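Local coordinates for acyl-CoA dehydrogenase domain protein Tcur3483 (Thermomonospora curvata, PDB 6WY9), which binds FAD and, as in other members of the acyl-CoA dehydrogenase family, probably oxidises a CH-CH bond of its substrate, at residues Asp72-Leu75 with Gly76-Trp79; Gln86-Ser89 with Ile90-Tyr94; Gly368-Glu371 with Gln372-Gln376. All coordinates share one frame; numbering follows the deposited sequence.

How the contacts relate
Contact 1 lies in the loop between helices 62-71 and 90-103, and contact 2 joins the end of that loop to the start of helix 90-103; their centres are 10 Å apart. They touch directly: backbone pairs, probably hydrogen bonds, join Gly76 O to Gln86 N and Trp79 O to Gly87 N. Contact 1 is buried and largely aromatic, whereas contact 2 lies at the surface and relies on charge and capping bonds. Contact 3 stands apart in the C-terminal region, its centre about 29 Å from either of the others. It resembles contact 2 in pairing an arginine with a glutamate, but that pair is buried and lies within one helix.

Contact 1. Residues Asp72-Leu75 with Gly76-Trp79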
loop_
_atom_site.group_PDB
_atom_site.type_symbol
_atom_site.label_atom_id
_atom_site.label_comp_id
_atom_site.label_asym_id
_atom_site.label_seq_id
_atom_site.Cartn_x
_atom_site.Cartn_y
_atom_site.Cartn_z
ATOM N N ASP A 72 8.949 11.155 44.180
ATOM C CA ASP A 72 8.110 12.330 43.966
ATOM C C ASP A 72 6.644 12.002 43.697
ATOM O O ASP A 72 5.856 12.926 43.460
ATOM C CB ASP A 72 8.650 13.198 42.825
ATOM C CG ASP A 72 9.954 13.856 43.177
ATOM O OD1 ASP A 72 10.240 13.993 44.386
ATOM O OD2 ASP A 72 10.702 14.215 42.254
ATOM N N GLY A 73 6.256 10.732 43.728
ATOM C CA GLY A 73 4.856 10.357 43.668
ATOM C C GLY A 73 4.272 10.160 42.285
ATOM O O GLY A 73 3.053 10.016 42.164
ATOM N N TRP A 74 5.082 10.148 41.233
ATOM C CA TRP A 74 4.495 10.079 39.900
ATOM C C TRP A 74 4.264 8.653 39.412
ATOM O O TRP A 74 3.434 8.445 38.517
ATOM C CB TRP A 74 5.371 10.826 38.894
ATOM C CG TRP A 74 5.346 12.319 39.050
ATOM C CD1 TRP A 74 6.386 13.118 39.428
ATOM C CD2 TRP A 74 4.221 13.188 38.848
ATOM N NE1 TRP A 74 5.984 14.431 39.463
ATOM C CE2 TRP A 74 4.660 14.504 39.107
ATOM C CE3 TRP A 74 2.894 12.986 38.464
ATOM C CZ2 TRP A 74 3.809 15.622 38.991
ATOM C CZ3 TRP A 74 2.047 14.106 38.348
ATOM C CH2 TRP A 74 2.512 15.399 38.616
ATOM N N LEU A 75 4.956 7.668 39.988
ATOM C CA LEU A 75 4.786 6.287 39.537
ATOM C C LEU A 75 3.387 5.749 39.845
ATOM O O LEU A 75 2.790 5.045 39.020
ATOM C CB LEU A 75 5.873 5.410 40.161
ATOM C CG LEU A 75 7.282 5.801 39.700
ATOM C CD1 LEU A 75 8.322 4.728 40.087
ATOM C CD2 LEU A 75 7.303 6.093 38.179
ATOM N N GLY A 76 2.834 6.063 41.012
ATOM C CA GLY A 76 1.512 5.537 41.290
ATOM C C GLY A 76 0.380 6.419 40.818
ATOM O O GLY A 76 -0.766 6.244 41.245
ATOM N N TYR A 77 0.679 7.382 39.948
ATOM C CA TYR A 77 -0.310 8.373 39.545
ATOM C C TYR A 77 -1.608 7.725 39.086
ATOM O O TYR A 77 -2.699 8.188 39.437
ATOM C CB TYR A 77 0.275 9.229 38.425
ATOM C CG TYR A 77 -0.426 10.554 38.222
ATOM C CD1 TYR A 77 -0.398 11.544 39.203
ATOM C CD2 TYR A 77 -1.072 10.837 37.024
ATOM C CE1 TYR A 77 -1.019 12.789 38.992
ATOM C CE2 TYR A 77 -1.687 12.060 36.805
ATOM C CZ TYR A 77 -1.657 13.028 37.783
ATOM O OH TYR A 77 -2.291 14.220 37.535
ATOM N N GLY A 78 -1.510 6.666 38.290
ATOM C CA GLY A 78 -2.683 5.979 37.785
ATOM C C GLY A 78 -3.080 4.735 38.559
ATOM O O GLY A 78 -4.089 4.100 38.239
ATOM N N TRP A 79 -2.311 4.354 39.573
ATOM C CA TRP A 79 -2.676 3.171 40.336
ATOM C C TRP A 79 -3.912 3.441 41.197
ATOM O O TRP A 79 -4.147 4.573 41.629
ATOM C CB TRP A 79 -1.529 2.745 41.238
ATOM C CG TRP A 79 -0.481 1.903 40.584
ATOM C CD1 TRP A 79 -0.248 1.760 39.247
ATOM C CD2 TRP A 79 0.472 1.069 41.255
ATOM N NE1 TRP A 79 0.798 0.884 39.043
ATOM C CE2 TRP A 79 1.259 0.449 40.258
ATOM C CE3 TRP A 79 0.737 0.785 42.602
ATOM C CZ2 TRP A 79 2.298 -0.430 40.566
ATOM C CZ3 TRP A 79 1.766 -0.093 42.906
ATOM C CH2 TRP A 79 2.537 -0.685 41.889
#
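Tyr77 lies beside Trp74, both side chains pointing the same way. Its CB sits 3.3 Å from Trp74 O. CG anti to the backbone N (chi1 -161°) then carries the ring alongside the indole. CG comes near Trp74 CE3; CD1 meets CZ3 and CE3 of Trp74, and CE1 makes the closest side-chain approach, 3.4 Å from Trp74 CZ3. CZ is 3.9 Å from that same Trp74 CZ3. CZ3 of Trp74 lies over one face of the Tyr77 ring, yet the planes of the Trp74 six-membered ring and the Tyr77 ring are inclined at 51°, so the pair is oblique. The backbone that makes this possible is a type I beta turn from Trp74 to Tyr77, in which Tyr77 N donates to Trp74 O over 3.3 Å. A second type I turn follows from Gly76 to Trp79, closed by Trp79 N to Gly76 O at 3.0 Å. Just before them, Gly73 ends helix 62-71 in a Schellman motif; its positive phi would press a CB against the preceding carbonyl, hence the glycine. Large flat residues suit the buried side of this double turn: Trp74 packs on Leu32, Glu35 and Leu36 of helix 26-41, while Tyr77 reaches Leu32 and, on helix 90-103, Leu96. Trp79 sends its indole to Leu132 and Ile135 of helix 125-136, with NE1 bonded to Val112 O.

Contact 2. Residues Gln86-Ser89 with Ile90-Tyr94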
loop_
_atom_site.group_PDB
_atom_site.type_symbol
_atom_site.label_atom_id
_atom_site.label_comp_id
_atom_site.label_asym_id
_atom_site.label_seq_id
_atom_site.Cartn_x
_atom_site.Cartn_y
_atom_site.Cartn_z
ATOM N N GLN A 86 -2.645 7.324 43.129
ATOM C CA GLN A 86 -3.536 8.478 43.122
ATOM C C GLN A 86 -4.882 8.203 42.446
ATOM O O GLN A 86 -5.818 8.985 42.631
ATOM C CB GLN A 86 -2.846 9.673 42.466
ATOM C CG GLN A 86 -1.573 10.135 43.176
ATOM C CD GLN A 86 -1.110 11.508 42.698
ATOM O OE1 GLN A 86 -1.926 12.408 42.465
ATOM N NE2 GLN A 86 0.203 11.676 42.544
ATOM N N GLY A 87 -5.025 7.112 41.700
ATOM C CA GLY A 87 -6.302 6.862 41.049
ATOM C C GLY A 87 -6.694 7.882 39.996
ATOM O O GLY A 87 -7.884 8.014 39.684
ATOM N N ARG A 88 -5.722 8.587 39.415
ATOM C CA ARG A 88 -6.019 9.584 38.393
ATOM C C ARG A 88 -6.578 8.934 37.121
ATOM O O ARG A 88 -6.418 7.735 36.870
ATOM C CB ARG A 88 -4.770 10.395 38.058
ATOM C CG ARG A 88 -4.224 11.201 39.229
ATOM C CD ARG A 88 -5.075 12.443 39.521
ATOM N NE ARG A 88 -4.521 13.255 40.606
ATOM C CZ ARG A 88 -4.819 14.537 40.813
ATOM N NH1 ARG A 88 -5.662 15.170 40.003
ATOM N NH2 ARG A 88 -4.263 15.194 41.823
ATOM N N SER A 89 -7.230 9.758 36.306
ATOM C CA SER A 89 -7.972 9.286 35.147
ATOM C C SER A 89 -7.044 8.993 33.970
ATOM O O SER A 89 -5.859 9.340 33.963
ATOM C CB SER A 89 -9.006 10.320 34.722
ATOM O OG SER A 89 -8.344 11.498 34.291
ATOM N N ILE A 90 -7.625 8.363 32.947
ATOM C CA ILE A 90 -6.868 7.971 31.761
ATOM C C ILE A 90 -6.337 9.192 31.029
ATOM O O ILE A 90 -5.197 9.200 30.544
ATOM C CB ILE A 90 -7.750 7.120 30.835
ATOM C CG1 ILE A 90 -8.118 5.822 31.527
ATOM C CG2 ILE A 90 -7.017 6.841 29.549
ATOM C CD1 ILE A 90 -9.041 4.957 30.709
ATOM N N SER A 91 -7.181 10.213 30.880
ATOM C CA SER A 91 -6.741 11.482 30.319
ATOM C C SER A 91 -5.491 11.996 31.026
ATOM O O SER A 91 -4.488 12.315 30.380
ATOM C CB SER A 91 -7.887 12.490 30.414
ATOM O OG SER A 91 -9.039 11.933 29.793
ATOM N N GLU A 92 -5.529 12.073 32.362
ATOM C CA GLU A 92 -4.361 12.537 33.110
ATOM C C GLU A 92 -3.170 11.591 32.933
ATOM O O GLU A 92 -2.021 12.038 32.777
ATOM C CB GLU A 92 -4.707 12.691 34.596
ATOM C CG GLU A 92 -5.786 13.737 34.920
ATOM C CD GLU A 92 -6.283 13.656 36.371
ATOM O OE1 GLU A 92 -7.080 12.751 36.703
ATOM O OE2 GLU A 92 -5.877 14.498 37.192
ATOM N N GLN A 93 -3.423 10.276 32.963
ATOM C CA GLN A 93 -2.347 9.315 32.762
ATOM C C GLN A 93 -1.650 9.541 31.428
ATOM O O GLN A 93 -0.418 9.429 31.330
ATOM C CB GLN A 93 -2.893 7.875 32.859
ATOM C CG GLN A 93 -3.628 7.584 34.160
ATOM C CD GLN A 93 -4.108 6.139 34.290
ATOM O OE1 GLN A 93 -4.592 5.733 35.349
ATOM N NE2 GLN A 93 -3.972 5.358 33.218
ATOM N N TYR A 94 -2.414 9.849 30.378
ATOM C CA TYR A 94 -1.778 10.013 29.071
ATOM C C TYR A 94 -0.963 11.293 29.017
ATOM O O TYR A 94 0.105 11.325 28.385
ATOM C CB TYR A 94 -2.820 9.993 27.949
ATOM C CG TYR A 94 -3.045 8.600 27.421
ATOM C CD1 TYR A 94 -2.016 7.662 27.456
ATOM C CD2 TYR A 94 -4.285 8.203 26.926
ATOM C CE1 TYR A 94 -2.207 6.352 26.998
ATOM C CE2 TYR A 94 -4.487 6.899 26.458
ATOM C CZ TYR A 94 -3.444 5.984 26.501
ATOM O OH TYR A 94 -3.615 4.705 26.031
#
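Arg88 and Ser89 approach in extended conformation, and the chain then coils into helix 90-103. Ser89 is the N-cap, and with Glu92 it forms a capping box. Its OG, placed between the backbone N and the carbonyl carbon (chi1 64°), accepts a weak bond from Glu92 N at 3.5 Å. In return Glu92, extended beyond CG, reaches back to the cap: its OE1 takes Ser89 N at 3.0 Å in a nearly straight bond (174°) and also Ser89 OG at 3.0 Å, both on the anti side, the N-H well out of the carboxylate plane. A small hydroxyl residue suits the cap because it can both give and accept within one turn. The other oxygen, OE2, uses its syn lone pair for a salt bridge to Arg88 NH1 at 2.9 Å, tilted 27° from the guanidinium plane, while Arg88 CD lies 3.2 Å from the same Glu92 OE2. Arg88 NE also bonds weakly to Gln86 OE1. With an alanine in place of Glu92, Ser89 N and OG would probably lose their shared acceptor and the Arg88 guanidinium its charge partner. Glu92 further rests on Tyr77 and on Leu29 and Leu32 of helix 26-41; on another side of the helix Ile90 packs against Trp313 and Thr316 of helix 292-321, and Tyr94 against Ile263 and Ala266 of helix 263-286.

Contact 3. Residues Gly368-Glu371 with Gln372-Gln376; sequences GQIE and QLSRQ
Gly368, at the N-cap with positive phi, a shape that favours glycine, leads into helix 369-380, where successive i to i+4 bonds join the segments: Gln372 N to Gly368 O at 2.9 Å, Leu373 N to Gln369 O and Ser374 N to Ile370 O. Ile370 O is gripped twice, since Ser374 OG also donates to it at 2.9 Å, from the opposite face of the carbonyl plane. The main side-chain pair is Glu371 with Arg375. Glu371 bends at chi2 (-77°), which brings its carboxylate forward along the helix, and Arg375 meets it side-on with two nitrogens: NH2 to OE1 of Glu371 at 2.7 Å, on the syn lone pair, and NE to OE2 of Glu371 at 3.0 Å. These two bonds, one to each oxygen, hold the planes of Glu371 and Arg375 nearly coplanar (27°) and limit their turning. Both have further partners: Glu371 OE2 a polar side chain of a neighbouring subunit, Arg375 NH1 the carbonyl of Val223. Leu373 packs on Leu275 of helix 263-286, and Ile370 on Val279 there. The arrangement is a classic i to i+4 glutamate-arginine salt bridge within a helix, here at a subunit interface of the C-terminal helical domain.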
loop_
_atom_site.group_PDB
_atom_site.type_symbol
_atom_site.label_atom_id
_atom_site.label_comp_id
_atom_site.label_asym_id
_atom_site.label_seq_id
_atom_site.Cartn_x
_atom_site.Cartn_y
_atom_site.Cartn_z
ATOM N N GLY A 368 17.960 14.458 15.705
ATOM C CA GLY A 368 18.037 13.145 15.074
ATOM C C GLY A 368 16.998 12.145 15.542
ATOM O O GLY A 368 17.142 10.950 15.261
ATOM N N GLN A 369 15.953 12.597 16.250
ATOM C CA GLN A 369 15.014 11.664 16.880
ATOM C C GLN A 369 14.292 10.797 15.856
ATOM O O GLN A 369 14.016 9.616 16.108
ATOM C CB GLN A 369 13.980 12.441 17.705
ATOM C CG GLN A 369 14.553 13.057 18.940
ATOM C CD GLN A 369 13.472 13.837 19.662
ATOM O OE1 GLN A 369 12.714 13.282 20.460
ATOM N NE2 GLN A 369 13.359 15.112 19.340
ATOM N N ILE A 370 13.881 11.388 14.744
ATOM C CA ILE A 370 13.123 10.610 13.766
ATOM C C ILE A 370 14.042 9.627 13.056
ATOM O O ILE A 370 13.642 8.500 12.723
ATOM C CB ILE A 370 12.410 11.540 12.778
ATOM C CG1 ILE A 370 11.310 12.330 13.536
ATOM C CG2 ILE A 370 11.793 10.693 11.612
ATOM C CD1 ILE A 370 10.827 13.608 12.820
ATOM N N GLU A 371 15.288 10.035 12.818
ATOM C CA GLU A 371 16.265 9.082 12.302
ATOM C C GLU A 371 16.431 7.901 13.272
ATOM O O GLU A 371 16.394 6.740 12.856
ATOM C CB GLU A 371 17.585 9.798 12.048
ATOM C CG GLU A 371 18.578 9.005 11.178
ATOM C CD GLU A 371 19.271 7.889 11.935
ATOM O OE1 GLU A 371 19.526 8.053 13.158
ATOM O OE2 GLU A 371 19.585 6.855 11.289
ATOM N N GLN A 372 16.637 8.169 14.572
ATOM C CA GLN A 372 16.825 7.046 15.490
ATOM C C GLN A 372 15.540 6.219 15.679
ATOM O O GLN A 372 15.594 4.974 15.717
ATOM C CB GLN A 372 17.364 7.529 16.837
ATOM C CG GLN A 372 17.460 6.368 17.842
ATOM C CD GLN A 372 18.271 6.734 19.049
ATOM O OE1 GLN A 372 18.260 7.882 19.472
ATOM N NE2 GLN A 372 19.000 5.769 19.610
ATOM N N LEU A 373 14.370 6.879 15.719
ATOM C CA LEU A 373 13.105 6.153 15.893
ATOM C C LEU A 373 12.799 5.270 14.699
ATOM O O LEU A 373 12.189 4.215 14.863
ATOM C CB LEU A 373 11.937 7.134 16.136
ATOM C CG LEU A 373 11.882 7.686 17.580
ATOM C CD1 LEU A 373 10.919 8.873 17.700
ATOM C CD2 LEU A 373 11.515 6.585 18.605
ATOM N N SER A 374 13.180 5.693 13.487
ATOM C CA SER A 374 13.063 4.809 12.325
ATOM C C SER A 374 13.818 3.502 12.521
ATOM O O SER A 374 13.406 2.463 11.986
ATOM C CB SER A 374 13.625 5.482 11.071
ATOM O OG SER A 374 12.835 6.588 10.699
ATOM N N ARG A 375 14.953 3.542 13.214
ATOM C CA ARG A 375 15.703 2.309 13.429
ATOM C C ARG A 375 15.139 1.481 14.571
ATOM O O ARG A 375 15.601 0.353 14.775
ATOM C CB ARG A 375 17.189 2.620 13.698
ATOM C CG ARG A 375 17.875 3.364 12.554
ATOM C CD ARG A 375 19.329 3.600 12.900
ATOM N NE ARG A 375 19.563 4.911 13.511
ATOM C CZ ARG A 375 20.034 5.109 14.746
ATOM N NH1 ARG A 375 20.276 4.067 15.574
ATOM N NH2 ARG A 375 20.230 6.364 15.158
ATOM N N GLN A 376 14.173 2.022 15.322
ATOM C CA GLN A 376 13.542 1.292 16.421
ATOM C C GLN A 376 12.115 0.863 16.113
ATOM O O GLN A 376 11.689 -0.201 16.580
ATOM C CB GLN A 376 13.537 2.136 17.714
ATOM C CG GLN A 376 14.850 2.725 18.091
ATOM C CD GLN A 376 14.747 3.599 19.331
ATOM O OE1 GLN A 376 13.650 3.891 19.794
ATOM N NE2 GLN A 376 15.886 4.015 19.871
#